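Local coordinates for Ycf54-like protein (PDB 5M2P), which probably serves as an accessory component of the magnesium protoporphyrin IX monomethylester cyclase, the chlorophyll-pathway step that forms protochlorophyllide, at residues A[28-31]-A[32-36]; A[76-79]-A[80-83]. All blocks are in the same frame, centred on the assembly; numbering follows the deposited sequence.

Contact 1 (A[28-31]-A[32-36])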
# COMPACT_ATOMS: atom_id res chain seq x y z
N LYS A 28 4.34 -8.33 9.47
CA LYS A 28 3.80 -9.59 10.04
C LYS A 28 3.54 -9.43 11.54
O LYS A 28 2.48 -9.81 12.03
CB LYS A 28 4.78 -10.73 9.79
CG LYS A 28 4.31 -12.08 10.30
CD LYS A 28 5.47 -13.06 10.40
CE LYS A 28 5.04 -14.42 10.92
NZ LYS A 28 4.60 -15.30 9.80
N GLU A 29 4.50 -8.87 12.27
CA GLU A 29 4.32 -8.65 13.69
C GLU A 29 3.18 -7.71 13.99
O GLU A 29 2.44 -7.90 14.96
CB GLU A 29 5.61 -8.16 14.35
CG GLU A 29 6.62 -9.28 14.54
CD GLU A 29 6.02 -10.45 15.32
OE1 GLU A 29 5.57 -10.22 16.47
OE2 GLU A 29 5.97 -11.59 14.77
N ARG A 30 2.99 -6.71 13.13
CA ARG A 30 1.90 -5.76 13.32
C ARG A 30 0.55 -6.46 13.12
O ARG A 30 -0.36 -6.26 13.91
CB ARG A 30 2.04 -4.57 12.36
CG ARG A 30 1.07 -3.43 12.63
CD ARG A 30 1.20 -2.38 11.52
NE ARG A 30 0.31 -1.21 11.67
CZ ARG A 30 0.57 -0.17 12.47
NH1 ARG A 30 1.69 -0.14 13.18
NH2 ARG A 30 -0.28 0.83 12.55
N ARG A 31 0.43 -7.30 12.10
CA ARG A 31 -0.81 -8.10 11.93
C ARG A 31 -1.10 -8.96 13.15
O ARG A 31 -2.22 -9.02 13.63
CB ARG A 31 -0.75 -8.99 10.68
CG ARG A 31 -0.66 -8.22 9.38
CD ARG A 31 -0.65 -9.15 8.17
NE ARG A 31 -0.36 -8.40 6.98
CZ ARG A 31 0.82 -8.33 6.37
NH1 ARG A 31 1.87 -9.03 6.81
NH2 ARG A 31 0.93 -7.56 5.30
N ARG A 32 -0.08 -9.64 13.63
CA ARG A 32 -0.23 -10.51 14.78
C ARG A 32 -0.60 -9.73 16.05
O ARG A 32 -1.49 -10.15 16.79
CB ARG A 32 1.03 -11.37 14.95
CG ARG A 32 1.19 -12.37 13.81
CD ARG A 32 2.45 -13.25 13.84
NE ARG A 32 2.36 -14.32 14.84
CZ ARG A 32 1.62 -15.43 14.77
NH1 ARG A 32 0.80 -15.68 13.73
NH2 ARG A 32 1.66 -16.30 15.77
N ASP A 33 0.01 -8.57 16.25
CA ASP A 33 -0.32 -7.70 17.38
C ASP A 33 -1.75 -7.20 17.31
O ASP A 33 -2.45 -7.13 18.34
CB ASP A 33 0.65 -6.51 17.46
CG ASP A 33 2.08 -6.90 17.87
OD1 ASP A 33 2.32 -8.03 18.33
OD2 ASP A 33 3.00 -6.05 17.73
N TYR A 34 -2.19 -6.82 16.10
CA TYR A 34 -3.57 -6.39 15.94
C TYR A 34 -4.53 -7.50 16.39
O TYR A 34 -5.52 -7.24 17.08
CB TYR A 34 -3.87 -6.00 14.51
CG TYR A 34 -3.62 -4.56 14.12
CD1 TYR A 34 -2.45 -3.88 14.46
CD2 TYR A 34 -4.58 -3.88 13.37
CE1 TYR A 34 -2.25 -2.57 14.01
CE2 TYR A 34 -4.39 -2.58 12.93
CZ TYR A 34 -3.23 -1.92 13.26
OH TYR A 34 -3.03 -0.65 12.80
N GLY A 35 -4.25 -8.74 15.95
CA GLY A 35 -5.10 -9.86 16.30
C GLY A 35 -5.15 -10.04 17.82
O GLY A 35 -6.22 -10.21 18.41
N GLU A 36 -3.99 -9.98 18.45
CA GLU A 36 -3.89 -10.12 19.89
C GLU A 36 -4.69 -9.05 20.65
O GLU A 36 -5.26 -9.34 21.71
CB GLU A 36 -2.43 -10.13 20.31
CG GLU A 36 -2.22 -10.55 21.75
CD GLU A 36 -0.85 -11.12 22.02
OE1 GLU A 36 0.03 -11.09 21.13
OE2 GLU A 36 -0.64 -11.58 23.17
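Arg30 and Tyr34 lie side by side, one helical turn apart, and point the same way. CE1 of Tyr34 sits over one face of the Arg30 guanidinium, toward its rim, and the two planes are 48° apart. The same ring carbon touches the aliphatic part of the arginine, with Arg30 CG 3.7 Å from Tyr34 CE1. Arg30 reaches this far because its chain is extended from CG to NE, with CG anti to the backbone N (chi1 -171°). Arg30 NH2 ends 3.1 Å from Tyr34 OH. Tyr34 OH is hydrogen-bonded to Asp42 OD1, and the Tyr34 ring meets Phe43 edge-to-face. Phe43, on strand 43-47, also makes a cation-pi contact with Arg30 and is touched by Arg31.

On another side of the helix, Lys28 packs along Arg32, with Lys28 CE 4.1 Å from Arg32 CD. Glu29 OE2 stays 4.5 Å from Arg32 NE, too far for a salt bridge. Beneath the side chains runs regular alpha-helical bonding, such as Tyr34 N to Arg30 O at 2.9 Å. The chemistry implies a charged surface helix whose last turns meet the following strand. Glu29 may weakly offset the charge of Arg32, whereas its closeness to Asp33 is one of like charges.

Contact 2 (A[76-79]-A[80-83])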
# COMPACT_ATOMS: atom_id res chain seq x y z
N LYS A 76 -3.13 7.17 8.03
CA LYS A 76 -2.10 8.00 7.38
C LYS A 76 -0.76 7.90 8.11
O LYS A 76 0.29 7.87 7.49
CB LYS A 76 -2.54 9.47 7.25
CG LYS A 76 -1.61 10.29 6.35
CD LYS A 76 -2.06 11.73 6.13
CE LYS A 76 -1.35 12.33 4.94
NZ LYS A 76 -1.81 13.72 4.65
N SER A 77 -0.81 7.89 9.43
CA SER A 77 0.45 7.93 10.14
C SER A 77 1.28 6.68 9.91
O SER A 77 2.50 6.74 9.92
CB SER A 77 0.22 8.19 11.61
OG SER A 77 -0.46 7.15 12.25
N PHE A 78 0.63 5.55 9.64
CA PHE A 78 1.33 4.32 9.34
C PHE A 78 2.08 4.46 8.02
O PHE A 78 3.24 4.07 7.90
CB PHE A 78 0.37 3.13 9.33
CG PHE A 78 1.05 1.85 8.97
CD1 PHE A 78 2.03 1.32 9.79
CD2 PHE A 78 0.73 1.18 7.80
CE1 PHE A 78 2.67 0.16 9.46
CE2 PHE A 78 1.38 -0.01 7.47
CZ PHE A 78 2.35 -0.51 8.32
N ILE A 79 1.46 5.07 7.02
CA ILE A 79 2.13 5.25 5.74
C ILE A 79 3.25 6.28 5.81
O ILE A 79 4.24 6.14 5.14
CB ILE A 79 1.11 5.50 4.60
CG1 ILE A 79 0.15 4.31 4.47
CG2 ILE A 79 1.81 5.76 3.28
CD1 ILE A 79 0.81 3.02 4.08
N VAL A 80 3.12 7.28 6.67
CA VAL A 80 4.21 8.21 6.90
C VAL A 80 5.43 7.41 7.39
O VAL A 80 6.56 7.62 6.91
CB VAL A 80 3.81 9.29 7.94
CG1 VAL A 80 5.03 10.09 8.38
CG2 VAL A 80 2.76 10.20 7.34
N TRP A 81 5.21 6.51 8.34
CA TRP A 81 6.27 5.64 8.86
C TRP A 81 6.84 4.76 7.76
O TRP A 81 8.04 4.63 7.63
CB TRP A 81 5.79 4.78 10.03
CG TRP A 81 6.77 3.69 10.41
CD1 TRP A 81 7.89 3.83 11.15
CD2 TRP A 81 6.74 2.32 9.97
NE1 TRP A 81 8.56 2.64 11.22
CE2 TRP A 81 7.87 1.70 10.50
CE3 TRP A 81 5.85 1.57 9.18
CZ2 TRP A 81 8.16 0.36 10.27
CZ3 TRP A 81 6.13 0.25 8.96
CH2 TRP A 81 7.27 -0.35 9.51
N VAL A 82 5.97 4.17 6.96
CA VAL A 82 6.46 3.29 5.89
C VAL A 82 7.40 4.06 4.96
O VAL A 82 8.46 3.55 4.56
CB VAL A 82 5.30 2.68 5.07
CG1 VAL A 82 5.81 1.98 3.83
CG2 VAL A 82 4.45 1.73 5.91
N LYS A 83 7.02 5.29 4.60
CA LYS A 83 7.88 6.08 3.72
C LYS A 83 9.24 6.36 4.36
O LYS A 83 10.27 6.30 3.72
CB LYS A 83 7.17 7.36 3.27
CG LYS A 83 8.06 8.42 2.65
CD LYS A 83 8.86 8.09 1.39
CE LYS A 83 9.78 9.27 1.06
NZ LYS A 83 10.67 9.05 -0.13
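Phe78 and Trp81 both carry CG anti to the backbone N, with chi1 at 178° and 169°. These torsions send the two rings off the helix side by side in the same direction. The ring planes are 27° apart, but the rings are slid past each other and barely overlap. The Phe78 ring centroid is 5.4 Å from that of the six-membered ring of Trp81. The closest carbons, Phe78 CE1 and Trp81 CE3, are 3.5 Å apart. The rings therefore touch without forming a full stack.

Val82 meets Phe78 differently. Its CG2 methyl stands over one face of the phenyl ring in a CH-pi contact, 4.0 Å from the Phe78 ring centroid. That methyl is also 3.3 Å from Phe78 O. Val82 N donates to the same Phe78 O, 2.9 Å away. Ile79 adds a looser apolar touch, with Ile79 CD1 4.3 Å from Val82 CG2.

Backbone bonds from residue i+4 to i hold the turns in order throughout, for example Val80 N to Lys76 O at 3.0 Å. At the start of the helix, Asn75 OD1 is hydrogen-bonded to Ser77 OG in one of the two conformers of that serine.

The apolar side chains then reach two parts of the fold. Phe78 packs on Leu27 and Trp81 on Val26, both from helix 21-36. Ile79 rests on Ile71 of strand 68-73, and Val82 touches Ala10 of strand 5-13. Lys83 leads away from this cluster to a salt bridge with Glu87. Phe78, Ile79 and Val82 are buried, and Trp81 partly so. Chemically, the packing is mainly apolar and probably driven by the hydrophobic effect. It joins helix 76-86 to both the sheet and helix 21-36.

Contact 1 comes first along the chain, on the last turns of helix 21-36. Contact 2 follows on helix 76-86, after strands 43-47 and 68-73. Their centres are about 17 Å apart, yet they touch: Arg30 CZ of contact 1 is 3.4 Å from Phe78 CD1 of contact 2. Phe43 lies at this junction and meets side chains from both. Contact 2 sits nearer the centre of the chain and packs on the four-stranded antiparallel sheet, whereas contact 1 is mainly at the surface. Both belong to the Ycf54 domain. Helix 21-36 thus packs on helix 76-86 and also reaches strand 43-47 of the sheet directly, within a single-chain assembly.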